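Local structure of thioesterase domain-containing protein (Pyrococcus horikoshii, 1IXL) at residues A[7-12]-A[58-63]; A[19-22]-A[28-31]; A[53-58]-A[117-122]; A[105-108]-A[114-117]. The protein is of unknown function but belongs to the hot-dog thioesterase superfamily and may hydrolyse acyl-CoA thioesters. All coordinates share one frame; numbering follows the deposited sequence.

Contact 1: residues A[7-12]-A[58-63]; sequences RTHKLT and AAMLAV
Met60, present as selenomethionine, lies over one face of the His9 ring and so joins the N-terminal loop 7-12 to the last turns of helix 48-63. Followed outward, its CB starts the contact 4.0 Å from His9 CE1. CG comes nearest, 3.4 Å from His9 NE2, and makes a CH-pi contact over the face, displaced toward the rim. SE then meets the ring obliquely, 4.3 Å from its centroid, and bends at chi2 and chi3 carry the terminal CE on to Cys121. A long, flexible apolar chain suits this path, since it can follow a flat surface and still turn back into the core. The ring is held from its edge: His9 ND1 donates to Thr8 OG1, 2.9 Å away and in the ring plane, and the same hydroxyl also bonds to Pro66 O. With an alanine in place of His9, Thr8 OG1 would probably lose this donor, and Met60 CG would face a gap. Beside the ring, Thr8 CG2 packs 4.1 Å from Leu61 CD2. The loop turns away in a type I turn from His9 to Thr12, where Thr12 OG1 donates to His9 O at 2.7 Å. Behind the contact, Met60 rests on Val68 and Leu70 of strand 68-77, Leu61 on Ala28 and Val30 of strand 27-33, and Ala59 on Val103 and Val105 of strand 100-109.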
loop_
_atom_site.group_PDB
_atom_site.type_symbol
_atom_site.label_atom_id
_atom_site.label_comp_id
_atom_site.label_asym_id
_atom_site.label_seq_id
_atom_site.Cartn_x
_atom_site.Cartn_y
_atom_site.Cartn_z
ATOM N N ARG A 7 9.969 -6.369 -7.846
ATOM C CA ARG A 7 9.699 -7.449 -8.798
ATOM C C ARG A 7 8.249 -7.572 -9.276
ATOM O O ARG A 7 7.921 -8.482 -10.031
ATOM C CB ARG A 7 10.131 -8.780 -8.186
ATOM C CG ARG A 7 11.606 -8.858 -7.814
ATOM C CD ARG A 7 11.859 -10.172 -7.111
ATOM N NE ARG A 7 11.613 -11.315 -7.991
ATOM C CZ ARG A 7 11.245 -12.520 -7.561
ATOM N NH1 ARG A 7 11.072 -12.739 -6.261
ATOM N NH2 ARG A 7 11.046 -13.505 -8.429
ATOM N N THR A 8 7.385 -6.656 -8.850
ATOM C CA THR A 8 5.978 -6.707 -9.236
ATOM C C THR A 8 5.366 -5.320 -9.191
ATOM O O THR A 8 5.921 -4.427 -8.555
ATOM C CB THR A 8 5.164 -7.616 -8.266
ATOM O OG1 THR A 8 3.815 -7.739 -8.744
ATOM C CG2 THR A 8 5.129 -7.000 -6.849
ATOM N N HIS A 9 4.225 -5.150 -9.869
ATOM C CA HIS A 9 3.508 -3.884 -9.873
ATOM C C HIS A 9 4.430 -2.736 -10.274
ATOM O O HIS A 9 4.312 -1.634 -9.741
ATOM C CB HIS A 9 2.940 -3.609 -8.467
ATOM C CG HIS A 9 1.721 -4.415 -8.125
ATOM N ND1 HIS A 9 1.707 -5.798 -8.138
ATOM C CD2 HIS A 9 0.461 -4.031 -7.805
ATOM C CE1 HIS A 9 0.491 -6.229 -7.849
ATOM N NE2 HIS A 9 -0.285 -5.178 -7.643
ATOM N N LYS A 10 5.311 -2.988 -11.240
ATOM C CA LYS A 10 6.301 -1.997 -11.671
ATOM C C LYS A 10 5.828 -0.711 -12.333
ATOM O O LYS A 10 6.506 0.309 -12.250
ATOM C CB LYS A 10 7.336 -2.666 -12.593
ATOM C CG LYS A 10 8.140 -3.769 -11.950
ATOM C CD LYS A 10 8.961 -4.502 -13.017
ATOM C CE LYS A 10 9.824 -5.588 -12.431
ATOM N NZ LYS A 10 10.542 -6.353 -13.511
ATOM N N LEU A 11 4.676 -0.733 -12.990
ATOM C CA LEU A 11 4.211 0.463 -13.671
ATOM C C LEU A 11 3.199 1.281 -12.874
ATOM O O LEU A 11 2.605 2.214 -13.390
ATOM C CB LEU A 11 3.617 0.069 -15.022
ATOM C CG LEU A 11 4.528 -0.772 -15.938
ATOM C CD1 LEU A 11 3.816 -1.008 -17.270
ATOM C CD2 LEU A 11 5.867 -0.044 -16.170
ATOM N N THR A 12 3.022 0.925 -11.607
ATOM C CA THR A 12 2.087 1.621 -10.735
ATOM C C THR A 12 2.421 3.113 -10.705
ATOM O O THR A 12 3.575 3.493 -10.546
ATOM C CB THR A 12 2.156 1.035 -9.311
ATOM O OG1 THR A 12 1.928 -0.377 -9.384
ATOM C CG2 THR A 12 1.118 1.660 -8.422
ATOM N N ALA A 58 1.646 -0.937 -0.988
ATOM C CA ALA A 58 2.710 -1.257 -0.048
ATOM C C ALA A 58 2.680 -2.754 0.297
ATOM O O ALA A 58 3.728 -3.424 0.409
ATOM C CB ALA A 58 2.565 -0.402 1.241
ATOM N N ALA A 59 1.471 -3.269 0.465
ATOM C CA ALA A 59 1.254 -4.673 0.786
ATOM C C ALA A 59 1.798 -5.572 -0.336
ATOM O O ALA A 59 2.468 -6.573 -0.065
ATOM C CB ALA A 59 -0.253 -4.927 1.005
HETATM N N MSE A 60 1.533 -5.202 -1.588
HETATM C CA MSE A 60 2.029 -5.968 -2.719
HETATM C C MSE A 60 3.564 -5.974 -2.693
HETATM O O MSE A 60 4.190 -6.970 -3.069
HETATM C CB MSE A 60 1.550 -5.369 -4.051
HETATM C CG MSE A 60 0.023 -5.331 -4.268
HETATM SE SE MSE A 60 -0.782 -6.956 -4.362
HETATM C CE MSE A 60 -0.909 -7.310 -2.791
ATOM N N LEU A 61 4.181 -4.872 -2.264
ATOM C CA LEU A 61 5.652 -4.829 -2.225
ATOM C C LEU A 61 6.240 -5.512 -1.009
ATOM O O LEU A 61 7.412 -5.886 -1.019
ATOM C CB LEU A 61 6.187 -3.388 -2.341
ATOM C CG LEU A 61 5.804 -2.728 -3.675
ATOM C CD1 LEU A 61 6.489 -1.368 -3.839
ATOM C CD2 LEU A 61 6.188 -3.637 -4.816
ATOM N N ALA A 62 5.448 -5.679 0.045
ATOM C CA ALA A 62 5.952 -6.386 1.208
ATOM C C ALA A 62 6.100 -7.864 0.799
ATOM O O ALA A 62 6.937 -8.582 1.346
ATOM C CB ALA A 62 5.004 -6.237 2.389
ATOM N N VAL A 63 5.298 -8.319 -0.165
ATOM C CA VAL A 63 5.414 -9.712 -0.630
ATOM C C VAL A 63 6.415 -9.719 -1.773
ATOM O O VAL A 63 7.284 -10.582 -1.846
ATOM C CB VAL A 63 4.062 -10.266 -1.101
ATOM C CG1 VAL A 63 4.237 -11.699 -1.648
ATOM C CG2 VAL A 63 3.070 -10.252 0.081
#

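Contact 2: residues A[19-22]-A[28-31]; sequences KPIL and AEVE
Ile21 lies across the side chain of Glu31 at about a right angle, its CG2 only 3.4 Å from Glu31 CG, and meets Glu29 more obliquely, with CG1 3.9 Å from Glu29 CB. Its first torsion explains the two contacts: with chi1 at 56°, CG1 stands between the backbone N and the carbonyl carbon and turns to Glu29, while CG2 beside the N reaches Glu31. The branched residue thus rests on CB of Glu29 and on CG and the carboxylate carbon of Glu31. Glu31 OE1 forms a salt bridge with Lys86, and Glu29 OE2 is hydrogen-bonded to Tyr27 OH. Leu22 continues this face, its CB 4.0 Å from Glu29 CB. On the other face Pro20 stands against Val30, CB to CG2 at 4.3 Å. Proline fits this non-hydrogen-bonded position, which asks for no N-H toward the partner strand.

The hairpin of strands 19-24 and 27-33 contains a classic beta bulge, with Ile21 and Leu22 both opposite Glu29. Two donors therefore grip Glu29 O from the same face of its plane, Ile21 N at 2.8 Å and Leu22 N less straight at 3.2 Å. Before the bulge, Lys19 and Glu31 exchange a regular pair of backbone bonds. Strand 19-24 is the outermost of the sheet within this chain; strand 27-33 bonds on its other side to strand 86-97, and Pro20, Ala28 and Val30 face helix 48-63.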
loop_
_atom_site.group_PDB
_atom_site.type_symbol
_atom_site.label_atom_id
_atom_site.label_comp_id
_atom_site.label_asym_id
_atom_site.label_seq_id
_atom_site.Cartn_x
_atom_site.Cartn_y
_atom_site.Cartn_z
ATOM N N LYS A 19 5.242 6.136 -4.383
ATOM C CA LYS A 19 6.639 5.915 -4.735
ATOM C C LYS A 19 7.254 5.057 -3.648
ATOM O O LYS A 19 7.306 5.450 -2.488
ATOM C CB LYS A 19 7.370 7.265 -4.811
ATOM C CG LYS A 19 6.723 8.259 -5.777
ATOM C CD LYS A 19 7.425 9.628 -5.738
ATOM C CE LYS A 19 6.900 10.554 -6.826
ATOM N NZ LYS A 19 7.607 11.871 -6.831
ATOM N N PRO A 20 7.715 3.853 -4.004
ATOM C CA PRO A 20 8.312 2.997 -2.972
ATOM C C PRO A 20 9.618 3.652 -2.516
ATOM O O PRO A 20 10.376 4.147 -3.349
ATOM C CB PRO A 20 8.546 1.670 -3.711
ATOM C CG PRO A 20 7.567 1.730 -4.893
ATOM C CD PRO A 20 7.650 3.172 -5.306
ATOM N N ILE A 21 9.861 3.691 -1.210
ATOM C CA ILE A 21 11.089 4.291 -0.704
ATOM C C ILE A 21 11.904 3.239 0.021
ATOM O O ILE A 21 13.046 3.474 0.401
ATOM C CB ILE A 21 10.807 5.502 0.250
ATOM C CG1 ILE A 21 9.902 5.084 1.412
ATOM C CG2 ILE A 21 10.157 6.621 -0.526
ATOM C CD1 ILE A 21 9.625 6.215 2.425
ATOM N N LEU A 22 11.317 2.063 0.212
ATOM C CA LEU A 22 12.040 0.991 0.877
ATOM C C LEU A 22 11.407 -0.361 0.605
ATOM O O LEU A 22 10.198 -0.536 0.774
ATOM C CB LEU A 22 12.095 1.234 2.394
ATOM C CG LEU A 22 13.065 0.360 3.214
ATOM C CD1 LEU A 22 13.242 0.984 4.597
ATOM C CD2 LEU A 22 12.536 -1.062 3.356
ATOM N N ALA A 28 7.891 -3.332 3.299
ATOM C CA ALA A 28 8.023 -2.266 2.306
ATOM C C ALA A 28 7.397 -0.969 2.793
ATOM O O ALA A 28 6.499 -0.977 3.632
ATOM C CB ALA A 28 7.391 -2.679 0.998
ATOM N N GLU A 29 7.908 0.141 2.266
ATOM C CA GLU A 29 7.411 1.461 2.605
ATOM C C GLU A 29 7.233 2.227 1.307
ATOM O O GLU A 29 8.110 2.218 0.432
ATOM C CB GLU A 29 8.380 2.196 3.541
ATOM C CG GLU A 29 8.493 1.563 4.927
ATOM C CD GLU A 29 9.361 2.376 5.872
ATOM O OE1 GLU A 29 9.858 3.450 5.450
ATOM O OE2 GLU A 29 9.536 1.945 7.037
ATOM N N VAL A 30 6.082 2.880 1.184
ATOM C CA VAL A 30 5.746 3.644 -0.010
ATOM C C VAL A 30 5.151 4.984 0.441
ATOM O O VAL A 30 4.349 5.028 1.366
ATOM C CB VAL A 30 4.691 2.897 -0.865
ATOM C CG1 VAL A 30 4.484 3.629 -2.179
ATOM C CG2 VAL A 30 5.127 1.440 -1.103
ATOM N N GLU A 31 5.545 6.069 -0.210
ATOM C CA GLU A 31 5.043 7.380 0.178
ATOM C C GLU A 31 4.187 7.983 -0.924
ATOM O O GLU A 31 4.366 7.684 -2.112
ATOM C CB GLU A 31 6.207 8.322 0.503
ATOM C CG GLU A 31 7.231 8.445 -0.605
ATOM C CD GLU A 31 8.247 9.564 -0.348
ATOM O OE1 GLU A 31 8.691 9.707 0.812
ATOM O OE2 GLU A 31 8.598 10.285 -1.308
#

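Contact 3: residues A[53-58]-A[117-122]; sequences GLADYA and GKFYCY
The Phe119 ring has the carbonyl O of Ala55 over one face, while Asp56 CA approaches obliquely, 3.8 Å from Phe119 CE2. This is the central packing of the hot-dog fold, in which a long helix, here 48-63, lies against a curved antiparallel sheet that wraps round it. No hydrogen bond crosses between the two segments; the contact is van der Waals packing, and on the helix it rests largely on backbone atoms and one methyl group. Alanine suits position 55 because a small side chain lets the aromatic ring come up to the helix backbone, and Asp56 meets the ring mainly with its backbone N and CA, its CB being 4.3 Å from Phe119 CE2. Phe119 is placed by its first torsion: CG lies anti to the carbonyl carbon (chi1 -65°), and the ring extends from strand 112-123 toward the helix. Two residues back, Gly117 makes room for it, since glycine has no side chain to crowd Phe119 CE1. Leu70, Ala73 and Val75 of strand 68-77 and Val105 of strand 100-109 also pack on the ring. A serine in place of Phe119 would probably leave a gap between helix and sheet, with Ala55 CB losing the ring as one of its apolar neighbours. That methyl group meets the far point of the ring, Ala55 CB lying 3.7 Å from Phe119 CZ.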
loop_
_atom_site.group_PDB
_atom_site.type_symbol
_atom_site.label_atom_id
_atom_site.label_comp_id
_atom_site.label_asym_id
_atom_site.label_seq_id
_atom_site.Cartn_x
_atom_site.Cartn_y
_atom_site.Cartn_z
ATOM N N GLY A 53 -5.459 2.701 -1.841
ATOM C CA GLY A 53 -4.626 2.293 -2.956
ATOM C C GLY A 53 -3.175 2.306 -2.529
ATOM O O GLY A 53 -2.416 1.395 -2.845
ATOM N N LEU A 54 -2.772 3.362 -1.825
ATOM C CA LEU A 54 -1.390 3.422 -1.344
ATOM C C LEU A 54 -1.095 2.238 -0.422
ATOM O O LEU A 54 -0.060 1.564 -0.565
ATOM C CB LEU A 54 -1.128 4.742 -0.600
ATOM C CG LEU A 54 0.095 4.794 0.334
ATOM C CD1 LEU A 54 1.385 4.654 -0.464
ATOM C CD2 LEU A 54 0.103 6.119 1.091
ATOM N N ALA A 55 -1.977 1.972 0.533
ATOM C CA ALA A 55 -1.731 0.840 1.440
ATOM C C ALA A 55 -1.673 -0.507 0.694
ATOM O O ALA A 55 -0.839 -1.365 0.996
ATOM C CB ALA A 55 -2.808 0.788 2.530
ATOM N N ASP A 56 -2.575 -0.679 -0.268
ATOM C CA ASP A 56 -2.669 -1.899 -1.102
ATOM C C ASP A 56 -1.316 -2.128 -1.813
ATOM O O ASP A 56 -0.758 -3.227 -1.798
ATOM C CB ASP A 56 -3.808 -1.681 -2.129
ATOM C CG ASP A 56 -3.986 -2.840 -3.123
ATOM O OD1 ASP A 56 -3.125 -3.752 -3.190
ATOM O OD2 ASP A 56 -5.011 -2.810 -3.861
ATOM N N TYR A 57 -0.797 -1.075 -2.433
ATOM C CA TYR A 57 0.473 -1.147 -3.143
ATOM C C TYR A 57 1.622 -1.508 -2.196
ATOM O O TYR A 57 2.479 -2.310 -2.557
ATOM C CB TYR A 57 0.727 0.198 -3.878
ATOM C CG TYR A 57 2.019 0.338 -4.701
ATOM C CD1 TYR A 57 2.538 -0.734 -5.448
ATOM C CD2 TYR A 57 2.643 1.587 -4.831
ATOM C CE1 TYR A 57 3.626 -0.557 -6.300
ATOM C CE2 TYR A 57 3.726 1.782 -5.687
ATOM C CZ TYR A 57 4.212 0.703 -6.427
ATOM O OH TYR A 57 5.228 0.899 -7.338
ATOM N N ALA A 58 1.646 -0.937 -0.988
ATOM C CA ALA A 58 2.710 -1.257 -0.048
ATOM C C ALA A 58 2.680 -2.754 0.297
ATOM O O ALA A 58 3.728 -3.424 0.409
ATOM C CB ALA A 58 2.565 -0.402 1.241
ATOM N N GLY A 117 -4.805 -1.657 8.408
ATOM C CA GLY A 117 -5.537 -2.749 7.801
ATOM C C GLY A 117 -4.767 -4.029 7.637
ATOM O O GLY A 117 -3.547 -4.043 7.793
ATOM N N LYS A 118 -5.501 -5.104 7.358
ATOM C CA LYS A 118 -4.918 -6.409 7.107
ATOM C C LYS A 118 -5.199 -6.702 5.641
ATOM O O LYS A 118 -6.336 -6.558 5.187
ATOM C CB LYS A 118 -5.573 -7.487 7.966
ATOM C CG LYS A 118 -5.151 -7.456 9.420
ATOM C CD LYS A 118 -5.322 -8.831 10.065
ATOM C CE LYS A 118 -5.261 -8.715 11.585
ATOM N NZ LYS A 118 -4.445 -7.534 12.000
ATOM N N PHE A 119 -4.167 -7.078 4.899
ATOM C CA PHE A 119 -4.312 -7.381 3.481
ATOM C C PHE A 119 -3.935 -8.851 3.247
ATOM O O PHE A 119 -2.828 -9.282 3.590
ATOM C CB PHE A 119 -3.418 -6.443 2.660
ATOM C CG PHE A 119 -3.834 -4.993 2.745
ATOM C CD1 PHE A 119 -3.697 -4.285 3.934
ATOM C CD2 PHE A 119 -4.442 -4.370 1.660
ATOM C CE1 PHE A 119 -4.176 -2.960 4.042
ATOM C CE2 PHE A 119 -4.915 -3.062 1.755
ATOM C CZ PHE A 119 -4.785 -2.361 2.939
ATOM N N TYR A 120 -4.873 -9.608 2.682
ATOM C CA TYR A 120 -4.695 -11.035 2.406
ATOM C C TYR A 120 -4.289 -11.150 0.951
ATOM O O TYR A 120 -5.106 -10.963 0.037
ATOM C CB TYR A 120 -5.999 -11.796 2.701
ATOM C CG TYR A 120 -6.490 -11.592 4.119
ATOM C CD1 TYR A 120 -6.935 -10.344 4.544
ATOM C CD2 TYR A 120 -6.473 -12.638 5.050
ATOM C CE1 TYR A 120 -7.350 -10.133 5.850
ATOM C CE2 TYR A 120 -6.882 -12.437 6.360
ATOM C CZ TYR A 120 -7.319 -11.181 6.752
ATOM O OH TYR A 120 -7.719 -10.945 8.042
ATOM N N CYS A 121 -3.007 -11.458 0.763
ATOM C CA CYS A 121 -2.375 -11.537 -0.540
ATOM C C CYS A 121 -2.075 -12.967 -1.003
ATOM O O CYS A 121 -1.777 -13.852 -0.188
ATOM C CB CYS A 121 -1.066 -10.731 -0.500
ATOM S SG CYS A 121 -1.196 -9.128 0.401
ATOM N N TYR A 122 -2.146 -13.168 -2.320
ATOM C CA TYR A 122 -1.905 -14.483 -2.906
ATOM C C TYR A 122 -0.869 -14.449 -4.002
ATOM O O TYR A 122 -0.967 -13.650 -4.925
ATOM C CB TYR A 122 -3.198 -15.028 -3.517
ATOM C CG TYR A 122 -4.241 -15.360 -2.491
ATOM C CD1 TYR A 122 -4.228 -16.595 -1.831
ATOM C CD2 TYR A 122 -5.218 -14.433 -2.150
ATOM C CE1 TYR A 122 -5.173 -16.898 -0.849
ATOM C CE2 TYR A 122 -6.161 -14.713 -1.175
ATOM C CZ TYR A 122 -6.137 -15.944 -0.525
ATOM O OH TYR A 122 -7.045 -16.198 0.465
#

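Contact 4: residues A[105-108]-A[114-117]; sequences VKVY and VLEG
The beta hairpin of strands 100-109 and 112-123, part of the antiparallel sheet of the hot-dog fold, brings Val107 against both Val114 and Leu115. The two residues face the single Val107, a classic beta bulge. Val114 N donates to Val107 O at 2.8 Å and nearly straight, and Val107 N donates to Leu115 O, so the two polar backbone atoms of Val107 are shared between neighbouring residues. Beyond the bulge the pairing is regular, the short strand axes running at 175° to each other: Val105 and Gly117 exchange backbone bonds, each 2.9 Å from N to O.

The side chains fit the bulge closely. Val114 turns CG1 anti to its carbonyl carbon (chi1 -59°), which leaves CG2 on the side of Val107, 3.6 Å from Val107 CG1 and 3.4 Å from Val107 O. The other methyl group of Val107, CG2, lies 4.0 Å from Leu115 CD2. Branched apolar residues suit this face because it looks onto helix 48-63: Val105 and Val107 pack on Ala55, and Leu115 on Thr51. Lys106 and Glu116 occupy the opposite face, where charged ends can leave the core. They pair across a non-hydrogen-bonded position through their aliphatic parts, Lys106 CG lying 4.2 Å from Glu116 CB, while Lys106 NZ stays 5.7 Å from Glu116 OE1, too far for a salt bridge.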
loop_
_atom_site.group_PDB
_atom_site.type_symbol
_atom_site.label_atom_id
_atom_site.label_comp_id
_atom_site.label_asym_id
_atom_site.label_seq_id
_atom_site.Cartn_x
_atom_site.Cartn_y
_atom_site.Cartn_z
ATOM N N VAL A 105 -0.799 -3.336 7.330
ATOM C CA VAL A 105 -0.321 -2.076 6.784
ATOM C C VAL A 105 -0.876 -0.933 7.618
ATOM O O VAL A 105 -2.033 -0.953 8.053
ATOM C CB VAL A 105 -0.784 -1.851 5.306
ATOM C CG1 VAL A 105 -0.214 -0.556 4.788
ATOM C CG2 VAL A 105 -0.340 -2.996 4.408
ATOM N N LYS A 106 -0.034 0.054 7.859
ATOM C CA LYS A 106 -0.454 1.226 8.595
ATOM C C LYS A 106 0.012 2.386 7.740
ATOM O O LYS A 106 1.142 2.383 7.247
ATOM C CB LYS A 106 0.198 1.268 9.986
ATOM C CG LYS A 106 -0.545 0.428 11.011
ATOM C CD LYS A 106 -0.203 0.846 12.430
ATOM C CE LYS A 106 0.721 -0.144 13.094
ATOM N NZ LYS A 106 0.022 -1.448 13.247
ATOM N N VAL A 107 -0.876 3.347 7.513
ATOM C CA VAL A 107 -0.501 4.497 6.721
ATOM C C VAL A 107 -0.359 5.663 7.691
ATOM O O VAL A 107 -1.262 5.910 8.489
ATOM C CB VAL A 107 -1.557 4.822 5.667
ATOM C CG1 VAL A 107 -1.127 6.060 4.872
ATOM C CG2 VAL A 107 -1.737 3.611 4.725
ATOM N N TYR A 108 0.777 6.358 7.611
ATOM C CA TYR A 108 1.076 7.491 8.500
ATOM C C TYR A 108 1.146 8.848 7.826
ATOM O O TYR A 108 1.454 8.960 6.636
ATOM C CB TYR A 108 2.450 7.297 9.179
ATOM C CG TYR A 108 2.603 6.032 10.002
ATOM C CD1 TYR A 108 2.851 4.797 9.390
ATOM C CD2 TYR A 108 2.456 6.063 11.385
ATOM C CE1 TYR A 108 2.939 3.619 10.144
ATOM C CE2 TYR A 108 2.546 4.903 12.150
ATOM C CZ TYR A 108 2.784 3.682 11.528
ATOM O OH TYR A 108 2.849 2.533 12.291
ATOM N N VAL A 114 -3.414 7.156 9.840
ATOM C CA VAL A 114 -4.632 7.593 9.161
ATOM C C VAL A 114 -5.402 6.376 8.632
ATOM O O VAL A 114 -6.583 6.469 8.321
ATOM C CB VAL A 114 -4.330 8.579 7.983
ATOM C CG1 VAL A 114 -3.603 9.813 8.516
ATOM C CG2 VAL A 114 -3.492 7.893 6.890
ATOM N N LEU A 115 -4.713 5.239 8.510
ATOM C CA LEU A 115 -5.359 4.008 8.070
ATOM C C LEU A 115 -4.620 2.796 8.623
ATOM O O LEU A 115 -3.401 2.808 8.717
ATOM C CB LEU A 115 -5.389 3.907 6.528
ATOM C CG LEU A 115 -6.008 2.593 5.980
ATOM C CD1 LEU A 115 -6.690 2.871 4.643
ATOM C CD2 LEU A 115 -4.934 1.484 5.816
ATOM N N GLU A 116 -5.355 1.756 8.993
ATOM C CA GLU A 116 -4.722 0.524 9.459
ATOM C C GLU A 116 -5.503 -0.614 8.828
ATOM O O GLU A 116 -6.737 -0.561 8.718
ATOM C CB GLU A 116 -4.752 0.399 11.001
ATOM C CG GLU A 116 -6.133 0.631 11.627
ATOM C CD GLU A 116 -6.188 0.328 13.118
ATOM O OE1 GLU A 116 -5.212 0.659 13.827
ATOM O OE2 GLU A 116 -7.218 -0.227 13.578
ATOM N N GLY A 117 -4.805 -1.657 8.408
ATOM C CA GLY A 117 -5.537 -2.749 7.801
ATOM C C GLY A 117 -4.767 -4.029 7.637
ATOM O O GLY A 117 -3.547 -4.043 7.793
#

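How the contacts relate
From the N terminus, contact 1 opens first and closes a loop of 45 intervening residues when helix 48-63 returns to segment 7-12. Within that loop falls contact 2, the short hairpin that forms one margin of the sheet. Contact 3 starts on the same helix before contact 1 has ended, so the two cross and share Ala58. It closes on strand 112-123, after the local hairpin of contact 4 has formed, and both finish at a segment containing Gly117. The helix is the common element: contact 1 fixes the N-terminal loop to it, contact 3 seats it on the sheet, and residues of contacts 2 and 4 both pack against it, although their centres are about 14 Å apart and they do not touch each other.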